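PDB 2WNR: exosome complex component Rrp42 from Methanothermobacter thermautotrophicus, which is probably a non-catalytic subunit of the RNA-degrading exosome that helps to structure the active site of its partner Rrp41. Local coordinates for residues Thr165-Ala169 with Arg181-Leu187. Numbering follows the deposited sequence.
Sequences TRIPA and REKMQPL
Pro186 lies over one face of the Arg166 guanidinium, its CG 4.0 Å above the plane and displaced toward the rim; Pro168 CG takes the same kind of offset place over one face of the Arg181 guanidinium. A bend at chi2 (-76°) folds the Arg166 chain back over the proline, and NH1 then donates in the guanidinium plane to Thr165 O, which it meets from above the carbonyl plane. NH1 has a second acceptor in Leu163 O. In the backbone, Ile167 and Gln185 form an antiparallel hydrogen-bonded pair that joins strand 184-186, an outermost strand of the small three-stranded sheet within this chain: Ile167 N to Gln185 O spans 2.7 Å and is nearly straight (166°), and Gln185 N returns to Ile167 O. A weak bond from Ala169 N to Lys183 O follows. On the face carrying Arg166 and Pro186, bends at chi2 and chi3 bring Met184 SD to 3.7 Å from Pro168 CA and CE alongside Pro168 CD. Leu187 sends its two methyls different ways, CD1 to Thr165 CB (3.8 Å) and CD2 to Ile167 CD1 (4.1 Å). Shortening Leu187 to an alanine removes both methyls and is likely to open a gap beside Thr165 and Ile167. Two good backbone bonds and a weak one thus hold the strands together, flanked by Ile167, Pro168 and Leu187 packed on strand 133-145 and by the exposed Arg166 and Arg181 laid over proline rings.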
loop_
_atom_site.group_PDB
_atom_site.type_symbol
_atom_site.label_atom_id
_atom_site.label_comp_id
_atom_site.label_asym_id
_atom_site.label_seq_id
_atom_site.Cartn_x
_atom_site.Cartn_y
_atom_site.Cartn_z
ATOM N N THR A 165 -24.992 -8.152 20.410
ATOM C CA THR A 165 -24.676 -9.110 19.352
ATOM C C THR A 165 -25.445 -10.417 19.493
ATOM O O THR A 165 -25.541 -10.986 20.584
ATOM C CB THR A 165 -23.161 -9.393 19.262
ATOM O OG1 THR A 165 -22.447 -8.155 19.216
ATOM C CG2 THR A 165 -22.830 -10.184 18.013
ATOM N N ARG A 166 -26.017 -10.852 18.373
ATOM C CA ARG A 166 -26.627 -12.171 18.244
ATOM C C ARG A 166 -25.991 -12.834 17.027
ATOM O O ARG A 166 -25.897 -12.215 15.967
ATOM C CB ARG A 166 -28.149 -12.064 18.056
ATOM C CG ARG A 166 -28.908 -11.349 19.176
ATOM C CD ARG A 166 -29.075 -12.224 20.438
ATOM N NE ARG A 166 -29.689 -11.484 21.550
ATOM C CZ ARG A 166 -29.043 -10.627 22.348
ATOM N NH1 ARG A 166 -27.742 -10.378 22.183
ATOM N NH2 ARG A 166 -29.707 -10.009 23.321
ATOM N N ILE A 167 -25.530 -14.075 17.180
ATOM C CA ILE A 167 -24.890 -14.798 16.071
ATOM C C ILE A 167 -25.538 -16.155 15.807
ATOM O O ILE A 167 -26.042 -16.789 16.736
ATOM C CB ILE A 167 -23.362 -14.983 16.272
ATOM C CG1 ILE A 167 -23.058 -15.850 17.499
ATOM C CG2 ILE A 167 -22.668 -13.638 16.359
ATOM C CD1 ILE A 167 -21.659 -16.448 17.497
ATOM N N PRO A 168 -25.531 -16.604 14.538
ATOM C CA PRO A 168 -26.121 -17.900 14.203
ATOM C C PRO A 168 -25.388 -19.060 14.878
ATOM O O PRO A 168 -24.177 -18.980 15.116
ATOM C CB PRO A 168 -25.963 -17.981 12.682
ATOM C CG PRO A 168 -24.852 -17.047 12.364
ATOM C CD PRO A 168 -24.982 -15.932 13.346
ATOM N N ALA A 169 -26.130 -20.113 15.206
ATOM C CA ALA A 169 -25.542 -21.312 15.771
ATOM C C ALA A 169 -24.701 -22.005 14.712
ATOM O O ALA A 169 -25.147 -22.208 13.582
ATOM C CB ALA A 169 -26.617 -22.242 16.290
ATOM N N ARG A 181 -29.003 -20.493 11.103
ATOM C CA ARG A 181 -29.514 -19.142 11.359
ATOM C C ARG A 181 -30.894 -19.120 12.050
ATOM O O ARG A 181 -31.429 -18.050 12.355
ATOM C CB ARG A 181 -29.518 -18.323 10.058
ATOM C CG ARG A 181 -29.928 -16.860 10.211
ATOM C CD ARG A 181 -29.602 -16.059 8.970
ATOM N NE ARG A 181 -28.339 -15.333 9.107
ATOM C CZ ARG A 181 -27.147 -15.775 8.703
ATOM N NH1 ARG A 181 -27.021 -16.967 8.124
ATOM N NH2 ARG A 181 -26.072 -15.014 8.882
ATOM N N GLU A 182 -31.460 -20.295 12.311
ATOM C CA GLU A 182 -32.710 -20.373 13.071
ATOM C C GLU A 182 -32.463 -20.098 14.559
ATOM O O GLU A 182 -33.173 -19.300 15.174
ATOM C CB GLU A 182 -33.427 -21.725 12.873
ATOM C CG GLU A 182 -33.490 -22.265 11.425
ATOM C CD GLU A 182 -33.971 -21.244 10.395
ATOM O OE1 GLU A 182 -35.154 -21.316 10.000
ATOM O OE2 GLU A 182 -33.169 -20.381 9.975
ATOM N N LYS A 183 -31.448 -20.752 15.121
ATOM C CA LYS A 183 -31.075 -20.565 16.523
ATOM C C LYS A 183 -30.039 -19.442 16.666
ATOM O O LYS A 183 -28.832 -19.682 16.595
ATOM C CB LYS A 183 -30.554 -21.884 17.114
ATOM C CG LYS A 183 -30.347 -21.892 18.634
ATOM C CD LYS A 183 -29.865 -23.267 19.103
ATOM C CE LYS A 183 -29.925 -23.422 20.618
ATOM N NZ LYS A 183 -29.946 -24.864 21.016
ATOM N N MET A 184 -30.531 -18.216 16.856
ATOM C CA MET A 184 -29.678 -17.049 17.095
ATOM C C MET A 184 -29.252 -16.987 18.560
ATOM O O MET A 184 -30.081 -17.125 19.458
ATOM C CB MET A 184 -30.393 -15.753 16.691
ATOM C CG MET A 184 -30.605 -15.592 15.193
ATOM S SD MET A 184 -29.088 -15.741 14.225
ATOM C CE MET A 184 -28.334 -14.138 14.493
ATOM N N GLN A 185 -27.959 -16.779 18.792
ATOM C CA GLN A 185 -27.401 -16.848 20.139
ATOM C C GLN A 185 -26.638 -15.584 20.543
ATOM O O GLN A 185 -25.973 -14.957 19.709
ATOM C CB GLN A 185 -26.487 -18.073 20.278
ATOM C CG GLN A 185 -27.222 -19.419 20.243
ATOM C CD GLN A 185 -26.311 -20.611 20.523
ATOM O OE1 GLN A 185 -25.256 -20.769 19.903
ATOM N NE2 GLN A 185 -26.727 -21.462 21.452
ATOM N N PRO A 186 -26.738 -15.197 21.829
ATOM C CA PRO A 186 -25.890 -14.122 22.331
ATOM C C PRO A 186 -24.439 -14.575 22.375
ATOM O O PRO A 186 -24.175 -15.782 22.375
ATOM C CB PRO A 186 -26.412 -13.900 23.753
ATOM C CG PRO A 186 -27.801 -14.421 23.736
ATOM C CD PRO A 186 -27.754 -15.598 22.816
ATOM N N LEU A 187 -23.507 -13.624 22.385
ATOM C CA LEU A 187 -22.103 -13.953 22.597
ATOM C C LEU A 187 -21.914 -14.427 24.037
ATOM O O LEU A 187 -22.566 -13.901 24.942
ATOM C CB LEU A 187 -21.196 -12.757 22.321
ATOM C CG LEU A 187 -21.078 -12.213 20.898
ATOM C CD1 LEU A 187 -20.160 -11.003 20.886
ATOM C CD2 LEU A 187 -20.582 -13.265 19.926
#